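Local coordinates for D-alanyl-D-alanine carboxypeptidase (Vibrio cholerae, PDB 5TR7), which probably removes the C-terminal D-alanine from peptidoglycan precursor peptides as a penicillin-binding serine carboxypeptidase of the peptidase S11 family, at residues D28-P33 / Y147-D152; S126-K131 / A154-A159; I6-Y11 / M228-E233. All coordinates share one frame; numbering follows the deposited sequence.

Contacts 1 and 2 share helix 150-163: contact 1 fastens the start of that helix to the loop ahead of helix 37-50, and contact 2 packs its next turns against the turn that follows helix 114-127. Their centres lie 11 Å apart, and D152 OD2 approaches M130 C to 3.2 Å. Contact 3, in the five-stranded sheet, meets contact 1 where M228 CE packs 3.5 Å from L31 CD1, but stays about 8 Å from contact 2 at the nearest atoms. The predicted nucleophile S35 has its side chain about 8 Å from that of P33 in contact 1. Beyond strand 221-230, E233 belongs to the nitrite pocket.

Contact 1. Residues D28-P33 / Y147-D152; sequences DTKLSP and YSTPYD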
# COMPACT_ATOMS: atom_id res chain seq x y z
N ASP A 28 16.84 -0.28 6.72
CA ASP A 28 16.59 -1.63 7.15
C ASP A 28 16.17 -1.71 8.60
O ASP A 28 16.21 -2.80 9.18
CB ASP A 28 17.82 -2.52 6.89
CG ASP A 28 18.15 -2.65 5.44
OD1 ASP A 28 17.24 -2.87 4.61
OD2 ASP A 28 19.33 -2.50 5.09
N THR A 29 15.70 -0.61 9.19
CA THR A 29 15.29 -0.77 10.57
C THR A 29 13.75 -0.97 10.67
O THR A 29 12.93 -0.27 10.03
CB THR A 29 15.90 0.25 11.55
OG1 THR A 29 15.57 1.58 11.18
CG2 THR A 29 17.37 0.07 11.73
N LYS A 30 13.40 -1.97 11.44
CA LYS A 30 12.03 -2.42 11.66
C LYS A 30 11.09 -1.42 12.25
O LYS A 30 11.43 -0.68 13.17
CB LYS A 30 11.97 -3.75 12.45
CG LYS A 30 12.36 -4.91 11.52
CD LYS A 30 12.50 -6.24 12.22
CE LYS A 30 12.91 -7.26 11.16
NZ LYS A 30 13.13 -8.54 11.83
N LEU A 31 9.90 -1.45 11.68
CA LEU A 31 8.78 -0.58 11.98
C LEU A 31 7.51 -1.37 11.81
O LEU A 31 7.46 -2.37 11.11
CB LEU A 31 8.66 0.47 10.88
CG LEU A 31 9.73 1.50 10.74
CD1 LEU A 31 9.51 2.14 9.37
CD2 LEU A 31 9.65 2.49 11.92
N SER A 32 6.46 -0.74 12.29
CA SER A 32 5.12 -1.25 12.23
C SER A 32 4.59 -0.54 10.94
O SER A 32 4.57 0.66 10.85
CB SER A 32 4.46 -0.83 13.55
OG SER A 32 3.31 -1.58 13.81
N PRO A 33 4.26 -1.30 9.88
CA PRO A 33 3.87 -0.69 8.59
C PRO A 33 2.43 -0.22 8.47
O PRO A 33 2.08 0.58 7.58
CB PRO A 33 4.11 -1.81 7.59
CG PRO A 33 3.83 -3.04 8.37
CD PRO A 33 4.36 -2.76 9.75
N TYR A 147 5.62 -6.50 11.08
CA TYR A 147 6.66 -5.49 10.87
C TYR A 147 7.24 -5.53 9.48
O TYR A 147 7.15 -6.53 8.79
CB TYR A 147 7.80 -5.67 11.91
CG TYR A 147 8.43 -7.05 11.89
CD1 TYR A 147 9.33 -7.42 10.87
CD2 TYR A 147 8.14 -7.96 12.87
CE1 TYR A 147 9.88 -8.68 10.83
CE2 TYR A 147 8.71 -9.23 12.87
CZ TYR A 147 9.56 -9.58 11.88
OH TYR A 147 10.07 -10.83 11.97
N SER A 148 7.87 -4.44 9.09
CA SER A 148 8.54 -4.36 7.82
C SER A 148 9.61 -3.32 7.96
O SER A 148 10.00 -2.98 9.09
CB SER A 148 7.60 -4.04 6.67
OG SER A 148 8.28 -4.17 5.43
N THR A 149 10.16 -2.88 6.82
CA THR A 149 11.21 -1.86 6.78
C THR A 149 10.97 -1.00 5.54
O THR A 149 10.32 -1.46 4.57
CB THR A 149 12.64 -2.44 6.65
OG1 THR A 149 12.77 -3.08 5.38
CG2 THR A 149 12.98 -3.44 7.76
N PRO A 150 11.49 0.25 5.56
CA PRO A 150 11.36 1.10 4.39
C PRO A 150 11.87 0.45 3.13
O PRO A 150 11.27 0.63 2.06
CB PRO A 150 12.25 2.29 4.72
CG PRO A 150 12.19 2.38 6.20
CD PRO A 150 12.01 0.99 6.72
N TYR A 151 12.99 -0.24 3.23
CA TYR A 151 13.55 -0.88 2.07
C TYR A 151 12.61 -1.96 1.55
O TYR A 151 12.31 -1.99 0.36
CB TYR A 151 14.92 -1.50 2.39
CG TYR A 151 15.51 -2.21 1.22
CD1 TYR A 151 15.94 -1.50 0.09
CD2 TYR A 151 15.60 -3.59 1.19
CE1 TYR A 151 16.42 -2.16 -1.03
CE2 TYR A 151 16.10 -4.25 0.08
CZ TYR A 151 16.56 -3.53 -0.99
OH TYR A 151 17.06 -4.20 -2.07
N ASP A 152 12.13 -2.83 2.45
CA ASP A 152 11.20 -3.88 2.04
C ASP A 152 9.91 -3.31 1.43
O ASP A 152 9.37 -3.88 0.49
CB ASP A 152 10.86 -4.82 3.17
CG ASP A 152 12.06 -5.70 3.60
OD1 ASP A 152 13.21 -5.53 3.12
OD2 ASP A 152 11.82 -6.59 4.42
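L31 and S148 form a single antiparallel bridge, a hydrogen-bonded pair that joins a loop to the residues just ahead of helix 150-163. S148 N donates to L31 O at 2.9 Å, while L31 N donates to S148 O at 3.0 Å. CA-H...O contacts extend the pairing: K30 CA lies 3.3 Å from S148 O, and Y147 CA approaches L31 O as well. After the bridge, 147-152 turns into the helix. T149 is its N-cap, with OG1 accepting from D152 N at 3.0 Å; a chi1 of 66° sets OG1 between the backbone N and carbonyl carbon, facing the first turn.

Among the side chains, the extended K30 chain crosses the Y147 ring obliquely. Its CD lies over one face, 4.1 Å from the centroid and 29° off the normal, a CH-pi contact, and CE and NZ continue past CE1 toward the CZ side. T149 CG2 rests against the D28 carbonyl. L31 CD1 meets P150 CD at 3.8 Å, the two side chains crossing at about a right angle, and P33 CD packs beside Y147 CA. At the other end, the D28 and Y151 side chains run side by side, pointing the same way, with carboxylate and ring planes 83° apart; D28 OD1 touches Y151 CB at 3.5 Å and the CG/CD2 part of the ring.

S133 bonds S148 OG and D152 OD2, tying the loop before the helix to its first turn. P33 leads toward the predicted nucleophile S35 of a probable SxxK motif, just ahead of helix 37-50. The start of helix 150-163 thus has the 28-33 loop on one side and touches two strands: L31 and P150 both meet M228 of strand 221-230, and P150 also reaches V12 of strand 10-15.

Contact 2. Residues S126-K131 / A154-A159; sequences SSLGMK and ALLGQA
L128 and M130 project from the chain as it leaves helix 114-127 and meet the surface made by L155, L156 and A159 on helix 150-163. No hydrogen bond crosses this contact, which consists of apolar packing plus L155 CD1 against the G129 carbonyl. The fork of L128 straddles the small bump of A159: CD2 lies 3.8 Å and CD1 3.9 Å from A159 CB, so both branches of the leucine share one methyl. CD1 also reaches L156 CD1 at 4.1 Å.

M130 fills the next position. Its chain runs straight through chi2 and then bends at chi3 (62°), which turns CE onto L156; SD and CE both lie 4.0 Å from L156 CB, and CE also touches CD2. In the reverse direction L155 sends CD1 against the backbone turn, 3.3 Å from G129 O. This turn is a Schellman motif: G129 has a phi of 85°, and two bonds run back into the last turn of the helix. The chain leaves the helix here; L128 points at helix 150-163, and M130 reaches it with SD and CE.

Helix 37-50 packs on the buried side, where M40 touches both M130 and L156, M39 touches L156, and Y43 touches L128. R162 and D163, later in helix 150-163, touch L128; A154 touches V12 and Q158 touches M14 of strand 10-15.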
# COMPACT_ATOMS: atom_id res chain seq x y z
N SER A 126 8.50 -13.28 1.04
CA SER A 126 9.78 -13.96 0.97
C SER A 126 10.31 -14.05 -0.49
O SER A 126 11.46 -13.75 -0.76
CB SER A 126 9.63 -15.34 1.54
OG SER A 126 10.85 -15.91 1.53
N SER A 127 9.46 -14.42 -1.43
CA SER A 127 9.90 -14.55 -2.80
C SER A 127 10.24 -13.19 -3.42
O SER A 127 10.86 -13.12 -4.46
CB SER A 127 8.85 -15.33 -3.57
OG SER A 127 7.77 -14.50 -3.85
N LEU A 128 9.76 -12.10 -2.81
CA LEU A 128 10.11 -10.79 -3.30
C LEU A 128 11.40 -10.27 -2.64
O LEU A 128 11.82 -9.21 -3.02
CB LEU A 128 9.01 -9.79 -3.05
CG LEU A 128 7.68 -9.99 -3.81
CD1 LEU A 128 6.60 -9.04 -3.36
CD2 LEU A 128 7.84 -9.97 -5.32
N GLY A 129 12.02 -10.97 -1.68
CA GLY A 129 13.25 -10.43 -1.05
C GLY A 129 13.02 -9.45 0.12
O GLY A 129 13.89 -8.72 0.55
N MET A 130 11.82 -9.50 0.68
CA MET A 130 11.47 -8.71 1.86
C MET A 130 11.90 -9.55 3.09
O MET A 130 11.07 -9.97 3.88
CB MET A 130 9.97 -8.41 1.86
CG MET A 130 9.52 -7.69 0.57
SD MET A 130 7.76 -7.52 0.49
CE MET A 130 7.32 -6.51 1.90
N LYS A 131 13.18 -9.68 3.29
CA LYS A 131 13.74 -10.51 4.37
C LYS A 131 13.55 -9.95 5.78
O LYS A 131 13.75 -10.66 6.73
CB LYS A 131 15.21 -10.74 4.08
CG LYS A 131 15.45 -11.18 2.63
CD LYS A 131 16.84 -11.72 2.45
CE LYS A 131 17.88 -10.64 2.71
NZ LYS A 131 19.27 -11.13 2.49
N ALA A 154 9.75 -0.56 -0.19
CA ALA A 154 10.10 -0.09 -1.50
C ALA A 154 10.06 -1.24 -2.50
O ALA A 154 9.58 -1.09 -3.64
CB ALA A 154 11.49 0.47 -1.48
N LEU A 155 10.62 -2.39 -2.09
CA LEU A 155 10.60 -3.57 -2.96
C LEU A 155 9.16 -3.91 -3.25
O LEU A 155 8.82 -4.22 -4.35
CB LEU A 155 11.27 -4.79 -2.28
CG LEU A 155 12.79 -4.83 -2.12
CD1 LEU A 155 13.28 -6.01 -1.23
CD2 LEU A 155 13.47 -4.85 -3.47
N LEU A 156 8.28 -3.77 -2.26
CA LEU A 156 6.89 -4.13 -2.45
C LEU A 156 6.20 -3.20 -3.44
O LEU A 156 5.42 -3.65 -4.28
CB LEU A 156 6.14 -4.19 -1.12
CG LEU A 156 4.68 -4.58 -1.13
CD1 LEU A 156 4.50 -5.94 -1.71
CD2 LEU A 156 4.08 -4.55 0.23
N GLY A 157 6.44 -1.92 -3.28
CA GLY A 157 5.86 -0.93 -4.20
C GLY A 157 6.35 -1.22 -5.62
O GLY A 157 5.57 -1.20 -6.57
N GLN A 158 7.66 -1.46 -5.76
CA GLN A 158 8.26 -1.77 -7.05
C GLN A 158 7.62 -3.03 -7.66
O GLN A 158 7.31 -3.06 -8.86
CB GLN A 158 9.78 -2.01 -6.87
CG GLN A 158 10.53 -2.44 -8.14
CD GLN A 158 11.95 -2.91 -7.89
OE1 GLN A 158 12.25 -3.64 -6.98
NE2 GLN A 158 12.86 -2.38 -8.67
N ALA A 159 7.44 -4.06 -6.84
CA ALA A 159 6.82 -5.32 -7.30
C ALA A 159 5.40 -5.15 -7.76
O ALA A 159 4.95 -5.87 -8.66
CB ALA A 159 6.86 -6.37 -6.19

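Contact 3. Residues I6-Y11 / M228-E233; sequences IAAKGY and MGTDNE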
# COMPACT_ATOMS: atom_id res chain seq x y z
N ILE A 6 15.52 15.02 4.93
CA ILE A 6 14.14 14.68 4.85
C ILE A 6 13.64 14.61 6.23
O ILE A 6 14.26 13.99 7.05
CB ILE A 6 14.03 13.29 4.15
CG1 ILE A 6 14.60 13.33 2.71
CG2 ILE A 6 12.62 12.75 4.14
CD1 ILE A 6 13.96 14.34 1.80
N ALA A 7 12.54 15.27 6.55
CA ALA A 7 12.01 15.25 7.93
C ALA A 7 11.17 13.98 8.12
O ALA A 7 9.94 14.00 8.06
CB ALA A 7 11.17 16.51 8.17
N ALA A 8 11.82 12.85 8.36
CA ALA A 8 11.11 11.61 8.50
C ALA A 8 11.95 10.68 9.32
O ALA A 8 13.14 10.77 9.29
CB ALA A 8 10.85 11.01 7.12
N LYS A 9 11.34 9.73 10.02
CA LYS A 9 12.10 8.79 10.85
C LYS A 9 12.92 7.78 10.01
O LYS A 9 14.00 7.37 10.41
CB LYS A 9 11.15 8.12 11.81
CG LYS A 9 11.78 7.25 12.89
CD LYS A 9 10.70 6.39 13.51
CE LYS A 9 11.18 5.45 14.59
NZ LYS A 9 10.04 4.55 14.95
N GLY A 10 12.42 7.42 8.84
CA GLY A 10 13.14 6.54 7.94
C GLY A 10 12.70 6.75 6.49
O GLY A 10 11.56 7.09 6.25
N TYR A 11 13.60 6.58 5.53
CA TYR A 11 13.19 6.67 4.15
C TYR A 11 14.11 5.95 3.25
O TYR A 11 15.23 5.58 3.64
CB TYR A 11 13.09 8.13 3.69
CG TYR A 11 14.41 8.91 3.71
CD1 TYR A 11 15.30 8.86 2.63
CD2 TYR A 11 14.77 9.71 4.78
CE1 TYR A 11 16.48 9.59 2.63
CE2 TYR A 11 15.94 10.45 4.79
CZ TYR A 11 16.78 10.39 3.70
OH TYR A 11 17.94 11.12 3.69
N MET A 228 8.71 7.36 6.04
CA MET A 228 8.03 6.87 7.24
C MET A 228 8.21 7.79 8.39
O MET A 228 9.30 8.24 8.65
CB MET A 228 8.61 5.50 7.68
CG MET A 228 8.64 4.50 6.54
SD MET A 228 7.01 3.94 5.98
CE MET A 228 6.70 2.84 7.42
N GLY A 229 7.12 8.05 9.09
CA GLY A 229 7.20 8.84 10.29
C GLY A 229 7.35 10.32 10.13
O GLY A 229 8.20 10.87 10.75
N THR A 230 6.54 10.94 9.28
CA THR A 230 6.51 12.42 9.12
C THR A 230 5.51 12.96 10.12
O THR A 230 4.60 12.28 10.58
CB THR A 230 6.09 12.90 7.73
OG1 THR A 230 4.85 12.32 7.37
CG2 THR A 230 7.15 12.47 6.72
N ASP A 231 5.68 14.21 10.50
CA ASP A 231 4.80 14.81 11.48
C ASP A 231 3.36 15.16 11.09
O ASP A 231 2.57 15.31 11.98
CB ASP A 231 5.54 16.00 12.12
CG ASP A 231 6.72 15.53 13.04
OD1 ASP A 231 6.82 14.32 13.37
OD2 ASP A 231 7.52 16.38 13.50
N ASN A 232 3.02 15.28 9.82
CA ASN A 232 1.64 15.64 9.43
C ASN A 232 1.49 15.39 7.98
O ASN A 232 2.49 15.13 7.31
CB ASN A 232 1.34 17.11 9.75
CG ASN A 232 2.38 18.02 9.17
OD1 ASN A 232 2.48 18.20 7.95
ND2 ASN A 232 3.19 18.59 10.04
N GLU A 233 0.26 15.43 7.51
CA GLU A 233 -0.03 15.15 6.11
C GLU A 233 0.71 16.07 5.14
O GLU A 233 1.18 15.59 4.12
CB GLU A 233 -1.52 15.09 5.83
CG GLU A 233 -2.10 13.79 6.38
CD GLU A 233 -3.51 13.55 5.96
OE1 GLU A 233 -4.39 14.16 6.59
OE2 GLU A 233 -3.74 12.70 5.04
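G10 and M228 form the antiparallel hydrogen-bonded pair at which strand 10-15 joins strand 221-230 in the five-stranded sheet, the central sheet of this penicillin-binding fold. M228 N donates to G10 O at 2.9 Å, and G10 N returns a bond to M228 O at 3.2 Å with an N-H...O angle of 160°. K9 and G10 both oppose M228, which defines a classic beta bulge. The extra residue adds only weak bonds: K9 N is 2.9 Å from M228 O, but the angle there is bent to 123°, and a second weak branch reaches G229 O at 3.4 Å. M228 O therefore receives both N-H groups of the bulge.

G229 and T230 make a second irregularity, a G1 bulge opposite Y210 of strand 209-218. With its positive phi (77°), G229 brings its backbone close to K9, where a CB would meet K9 CB. T230 OG1 is held by Y210 O, while N211 OD1 accepts from G229 N.

Packing spreads from these backbone bonds. From one face of the sheet, the M228 chain bends at chi2 and chi3, carrying its end away from G10; its side chain also touches L36 and L153. On the following turn N232 caps helix 233-251, and E233 forms salt bridges with R186 and R236, all three lining the nitrite pocket. Near the start of 6-11, T230 CG2 packs 4.0 Å from A8 CB and 3.5 Å from A7 O.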